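Local coordinates for protein 1d10 (Caenorhabditis elegans, PDB 1T9F) that is of unknown function but, as a secreted-type protein built of MIR repeats related to SDF2, probably serves in the secretory pathway, at residues A[48-60]-A[74-86]. Numbering follows the deposited sequence.
Sequences DINSHWQIFPALN and KIRLKHLTTGTFL
Strands 53-57 and 74-79 run antiparallel, their axes at 149°, with Gln54-Lys78 and Phe56-Arg76 as hydrogen-bonded pairs. Gln54 N reaches Lys78 O at 2.8 Å. Arg76, its chain bent at chi3, turns its guanidinium side-on to Pro57 O, which takes NE at 2.9 Å and NH2 at 3.2 Å, with Pro57 O close to the guanidinium plane. Leu59 CA covers one face of that group and Phe56 CD2 the other, while NH1 hydrogen-bonds to Ser111 OG. A methionine here would probably leave Pro57 O without the NE and NH2 donors and the loop that follows Pro57 less firmly held. Phe56 receives the edge of Phe85 over its face, T-shaped with planes 89° apart. These strands are neighbours in the six-stranded antiparallel barrel of the MIR beta-trefoil, where Trp53, Ile55, Leu77 and His79 lie on the face opposite Gln54, Phe56, Arg76 and Lys78. There His79 CB sits over the six-membered ring of Trp53, 4.0 Å from its centroid, and Trp53 NE1 hydrogen-bonds to Leu24 O. With CG anti to the backbone N (chi1 -178°), the His79 imidazole reaches the 3-10 segment 49-51, its NE2 donating to Asn50 O at 2.8 Å.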
loop_
_atom_site.group_PDB
_atom_site.type_symbol
_atom_site.label_atom_id
_atom_site.label_comp_id
_atom_site.label_asym_id
_atom_site.label_seq_id
_atom_site.Cartn_x
_atom_site.Cartn_y
_atom_site.Cartn_z
ATOM N N ASP A 48 11.523 10.392 -0.029
ATOM C CA ASP A 48 11.076 10.908 1.267
ATOM C C ASP A 48 10.945 9.697 2.192
ATOM O O ASP A 48 10.319 8.696 1.833
ATOM C CB ASP A 48 9.725 11.627 1.133
ATOM C CG ASP A 48 9.238 12.229 2.453
ATOM O OD1 ASP A 48 8.191 12.913 2.449
ATOM O OD2 ASP A 48 9.893 12.020 3.494
ATOM N N ILE A 49 11.548 9.791 3.372
ATOM C CA ILE A 49 11.523 8.700 4.336
ATOM C C ILE A 49 10.113 8.218 4.695
ATOM O O ILE A 49 9.914 7.037 4.982
ATOM C CB ILE A 49 12.289 9.094 5.630
ATOM C CG1 ILE A 49 12.381 7.889 6.576
ATOM C CG2 ILE A 49 11.600 10.264 6.315
ATOM C CD1 ILE A 49 13.157 6.711 6.005
ATOM N N ASN A 50 9.139 9.121 4.681
ATOM C CA ASN A 50 7.770 8.747 4.997
ATOM C C ASN A 50 7.108 7.998 3.836
ATOM O O ASN A 50 5.934 7.649 3.924
ATOM C CB ASN A 50 6.931 9.984 5.356
ATOM C CG ASN A 50 7.359 10.619 6.675
ATOM O OD1 ASN A 50 7.367 9.965 7.717
ATOM N ND2 ASN A 50 7.727 11.891 6.630
ATOM N N SER A 51 7.857 7.762 2.758
ATOM C CA SER A 51 7.319 7.038 1.605
ATOM C C SER A 51 7.881 5.627 1.545
ATOM O O SER A 51 7.664 4.905 0.563
ATOM C CB SER A 51 7.652 7.757 0.290
ATOM O OG SER A 51 6.995 9.012 0.215
ATOM N N HIS A 52 8.622 5.241 2.581
ATOM C CA HIS A 52 9.200 3.904 2.618
ATOM C C HIS A 52 8.326 2.924 3.372
ATOM O O HIS A 52 7.805 3.238 4.455
ATOM C CB HIS A 52 10.595 3.938 3.236
ATOM C CG HIS A 52 11.614 4.562 2.340
ATOM N ND1 HIS A 52 11.716 5.924 2.168
ATOM C CD2 HIS A 52 12.512 4.008 1.492
ATOM C CE1 HIS A 52 12.630 6.183 1.250
ATOM N NE2 HIS A 52 13.128 5.037 0.822
ATOM N N TRP A 53 8.170 1.742 2.778
ATOM C CA TRP A 53 7.364 0.672 3.347
ATOM C C TRP A 53 8.152 -0.626 3.385
ATOM O O TRP A 53 8.979 -0.890 2.513
ATOM C CB TRP A 53 6.104 0.449 2.512
ATOM C CG TRP A 53 5.250 1.649 2.375
ATOM C CD1 TRP A 53 5.440 2.701 1.526
ATOM C CD2 TRP A 53 4.065 1.932 3.114
ATOM N NE1 TRP A 53 4.437 3.628 1.694
ATOM C CE2 TRP A 53 3.580 3.178 2.663
ATOM C CE3 TRP A 53 3.359 1.250 4.121
ATOM C CZ2 TRP A 53 2.419 3.760 3.179
ATOM C CZ3 TRP A 53 2.205 1.826 4.634
ATOM C CH2 TRP A 53 1.746 3.071 4.160
ATOM N N GLN A 54 7.888 -1.449 4.390
ATOM C CA GLN A 54 8.581 -2.719 4.499
ATOM C C GLN A 54 7.631 -3.879 4.293
ATOM O O GLN A 54 6.574 -3.963 4.920
ATOM C CB GLN A 54 9.255 -2.847 5.865
ATOM C CG GLN A 54 10.028 -4.147 6.028
ATOM C CD GLN A 54 10.928 -4.115 7.240
ATOM O OE1 GLN A 54 10.566 -3.555 8.271
ATOM N NE2 GLN A 54 12.104 -4.724 7.127
ATOM N N ILE A 55 8.013 -4.777 3.400
ATOM C CA ILE A 55 7.200 -5.944 3.108
ATOM C C ILE A 55 7.313 -6.979 4.216
ATOM O O ILE A 55 8.415 -7.403 4.571
ATOM C CB ILE A 55 7.623 -6.583 1.775
ATOM C CG1 ILE A 55 7.459 -5.558 0.649
ATOM C CG2 ILE A 55 6.777 -7.821 1.498
ATOM C CD1 ILE A 55 7.996 -6.016 -0.655
ATOM N N PHE A 56 6.160 -7.362 4.766
ATOM C CA PHE A 56 6.068 -8.362 5.827
ATOM C C PHE A 56 5.264 -9.563 5.337
ATOM O O PHE A 56 4.431 -9.432 4.440
ATOM C CB PHE A 56 5.343 -7.790 7.050
ATOM C CG PHE A 56 6.256 -7.186 8.078
ATOM C CD1 PHE A 56 7.014 -6.063 7.786
ATOM C CD2 PHE A 56 6.348 -7.743 9.349
ATOM C CE1 PHE A 56 7.853 -5.496 8.745
ATOM C CE2 PHE A 56 7.189 -7.182 10.321
ATOM C CZ PHE A 56 7.938 -6.058 10.014
ATOM N N PRO A 57 5.499 -10.751 5.921
ATOM C CA PRO A 57 4.724 -11.916 5.477
ATOM C C PRO A 57 3.295 -11.684 5.954
ATOM O O PRO A 57 3.064 -10.814 6.799
ATOM C CB PRO A 57 5.408 -13.080 6.193
ATOM C CG PRO A 57 5.900 -12.444 7.468
ATOM C CD PRO A 57 6.456 -11.121 6.983
ATOM N N ALA A 58 2.340 -12.435 5.411
ATOM C CA ALA A 58 0.939 -12.285 5.797
ATOM C C ALA A 58 0.772 -12.483 7.304
ATOM O O ALA A 58 1.632 -13.085 7.948
ATOM C CB ALA A 58 0.081 -13.288 5.034
ATOM N N LEU A 59 -0.328 -11.980 7.859
ATOM C CA LEU A 59 -0.575 -12.094 9.300
ATOM C C LEU A 59 -0.339 -13.489 9.860
ATOM O O LEU A 59 0.314 -13.646 10.893
ATOM C CB LEU A 59 -2.001 -11.663 9.654
ATOM C CG LEU A 59 -2.334 -11.807 11.148
ATOM C CD1 LEU A 59 -1.490 -10.834 11.955
ATOM C CD2 LEU A 59 -3.811 -11.540 11.388
ATOM N N ASN A 60 -0.863 -14.507 9.190
ATOM C CA ASN A 60 -0.689 -15.868 9.691
ATOM C C ASN A 60 0.358 -16.681 8.934
ATOM O O ASN A 60 0.261 -17.905 8.830
ATOM C CB ASN A 60 -2.037 -16.594 9.690
ATOM C CG ASN A 60 -3.046 -15.935 10.622
ATOM O OD1 ASN A 60 -2.782 -15.758 11.816
ATOM N ND2 ASN A 60 -4.202 -15.565 10.081
ATOM N N LYS A 74 -0.272 -13.357 0.020
ATOM C CA LYS A 74 -0.656 -12.174 0.773
ATOM C C LYS A 74 0.568 -11.623 1.493
ATOM O O LYS A 74 1.496 -12.367 1.818
ATOM C CB LYS A 74 -1.749 -12.512 1.796
ATOM C CG LYS A 74 -3.108 -12.768 1.160
ATOM C CD LYS A 74 -4.203 -12.975 2.184
ATOM C CE LYS A 74 -4.070 -14.311 2.886
ATOM N NZ LYS A 74 -5.257 -14.571 3.745
ATOM N N ILE A 75 0.582 -10.311 1.698
ATOM C CA ILE A 75 1.667 -9.656 2.413
ATOM C C ILE A 75 1.053 -8.577 3.278
ATOM O O ILE A 75 -0.149 -8.340 3.232
ATOM C CB ILE A 75 2.676 -8.954 1.478
ATOM C CG1 ILE A 75 1.971 -7.860 0.661
ATOM C CG2 ILE A 75 3.347 -9.970 0.586
ATOM C CD1 ILE A 75 2.918 -6.992 -0.176
ATOM N N ARG A 76 1.897 -7.951 4.084
ATOM C CA ARG A 76 1.507 -6.837 4.921
ATOM C C ARG A 76 2.553 -5.776 4.597
ATOM O O ARG A 76 3.692 -6.107 4.264
ATOM C CB ARG A 76 1.557 -7.217 6.404
ATOM C CG ARG A 76 0.299 -7.935 6.908
ATOM C CD ARG A 76 0.402 -8.234 8.398
ATOM N NE ARG A 76 1.501 -9.154 8.656
ATOM C CZ ARG A 76 2.080 -9.334 9.839
ATOM N NH1 ARG A 76 1.665 -8.652 10.897
ATOM N NH2 ARG A 76 3.091 -10.189 9.955
ATOM N N LEU A 77 2.170 -4.506 4.666
ATOM C CA LEU A 77 3.103 -3.433 4.366
ATOM C C LEU A 77 3.231 -2.513 5.571
ATOM O O LEU A 77 2.271 -1.855 5.973
ATOM C CB LEU A 77 2.631 -2.636 3.142
ATOM C CG LEU A 77 2.785 -3.322 1.779
ATOM C CD1 LEU A 77 2.160 -2.459 0.682
ATOM C CD2 LEU A 77 4.273 -3.548 1.490
ATOM N N LYS A 78 4.430 -2.480 6.140
ATOM C CA LYS A 78 4.708 -1.654 7.308
ATOM C C LYS A 78 5.260 -0.275 6.945
ATOM O O LYS A 78 6.231 -0.166 6.193
ATOM C CB LYS A 78 5.710 -2.381 8.204
ATOM C CG LYS A 78 5.931 -1.709 9.555
ATOM C CD LYS A 78 6.953 -2.477 10.364
ATOM C CE LYS A 78 7.099 -1.910 11.760
ATOM N NZ LYS A 78 8.125 -2.670 12.508
ATOM N N HIS A 79 4.629 0.775 7.454
ATOM C CA HIS A 79 5.107 2.127 7.204
ATOM C C HIS A 79 6.257 2.313 8.192
ATOM O O HIS A 79 6.043 2.349 9.408
ATOM C CB HIS A 79 3.996 3.141 7.453
ATOM C CG HIS A 79 4.400 4.549 7.163
ATOM N ND1 HIS A 79 4.412 5.532 8.129
ATOM C CD2 HIS A 79 4.804 5.142 6.012
ATOM C CE1 HIS A 79 4.801 6.674 7.584
ATOM N NE2 HIS A 79 5.046 6.463 6.301
ATOM N N LEU A 80 7.472 2.418 7.665
ATOM C CA LEU A 80 8.667 2.517 8.494
ATOM C C LEU A 80 8.728 3.582 9.571
ATOM O O LEU A 80 9.053 3.275 10.714
ATOM C CB LEU A 80 9.916 2.638 7.616
ATOM C CG LEU A 80 10.475 1.348 7.011
ATOM C CD1 LEU A 80 11.846 1.635 6.422
ATOM C CD2 LEU A 80 10.583 0.267 8.082
ATOM N N THR A 81 8.408 4.821 9.227
ATOM C CA THR A 81 8.497 5.894 10.207
ATOM C C THR A 81 7.454 5.903 11.320
ATOM O O THR A 81 7.685 6.520 12.359
ATOM C CB THR A 81 8.494 7.271 9.520
ATOM O OG1 THR A 81 7.259 7.459 8.826
ATOM C CG2 THR A 81 9.647 7.362 8.522
ATOM N N THR A 82 6.315 5.238 11.127
ATOM C CA THR A 82 5.301 5.227 12.183
ATOM C C THR A 82 5.017 3.837 12.736
ATOM O O THR A 82 4.266 3.691 13.697
ATOM C CB THR A 82 3.978 5.849 11.710
ATOM O OG1 THR A 82 3.410 5.046 10.665
ATOM C CG2 THR A 82 4.217 7.266 11.203
ATOM N N GLY A 83 5.616 2.822 12.123
ATOM C CA GLY A 83 5.432 1.459 12.586
ATOM C C GLY A 83 4.062 0.843 12.360
ATOM O O GLY A 83 3.792 -0.260 12.839
ATOM N N THR A 84 3.205 1.555 11.637
ATOM C CA THR A 84 1.856 1.100 11.329
ATOM C C THR A 84 1.845 0.180 10.095
ATOM O O THR A 84 2.880 -0.020 9.451
ATOM C CB THR A 84 0.949 2.297 11.035
ATOM O OG1 THR A 84 1.592 3.132 10.070
ATOM C CG2 THR A 84 0.674 3.108 12.300
ATOM N N PHE A 85 0.674 -0.366 9.769
ATOM C CA PHE A 85 0.526 -1.243 8.607
ATOM C C PHE A 85 -0.562 -0.746 7.655
ATOM O O PHE A 85 -1.571 -0.189 8.089
ATOM C CB PHE A 85 0.187 -2.681 9.040
ATOM C CG PHE A 85 1.379 -3.481 9.500
ATOM C CD1 PHE A 85 1.755 -3.494 10.838
ATOM C CD2 PHE A 85 2.135 -4.211 8.583
ATOM C CE1 PHE A 85 2.867 -4.220 11.262
ATOM C CE2 PHE A 85 3.245 -4.938 8.994
ATOM C CZ PHE A 85 3.614 -4.944 10.342
ATOM N N LEU A 86 -0.355 -0.939 6.353
ATOM C CA LEU A 86 -1.353 -0.533 5.373
ATOM C C LEU A 86 -2.594 -1.335 5.759
ATOM O O LEU A 86 -2.560 -2.570 5.804
ATOM C CB LEU A 86 -0.899 -0.916 3.972
ATOM C CG LEU A 86 -1.735 -0.332 2.845
ATOM C CD1 LEU A 86 -1.636 1.203 2.875
ATOM C CD2 LEU A 86 -1.241 -0.889 1.521
HETATM O O HOH W 1 8.191 5.432 6.243
HETATM O O HOH W 2 10.709 -3.469 10.882
#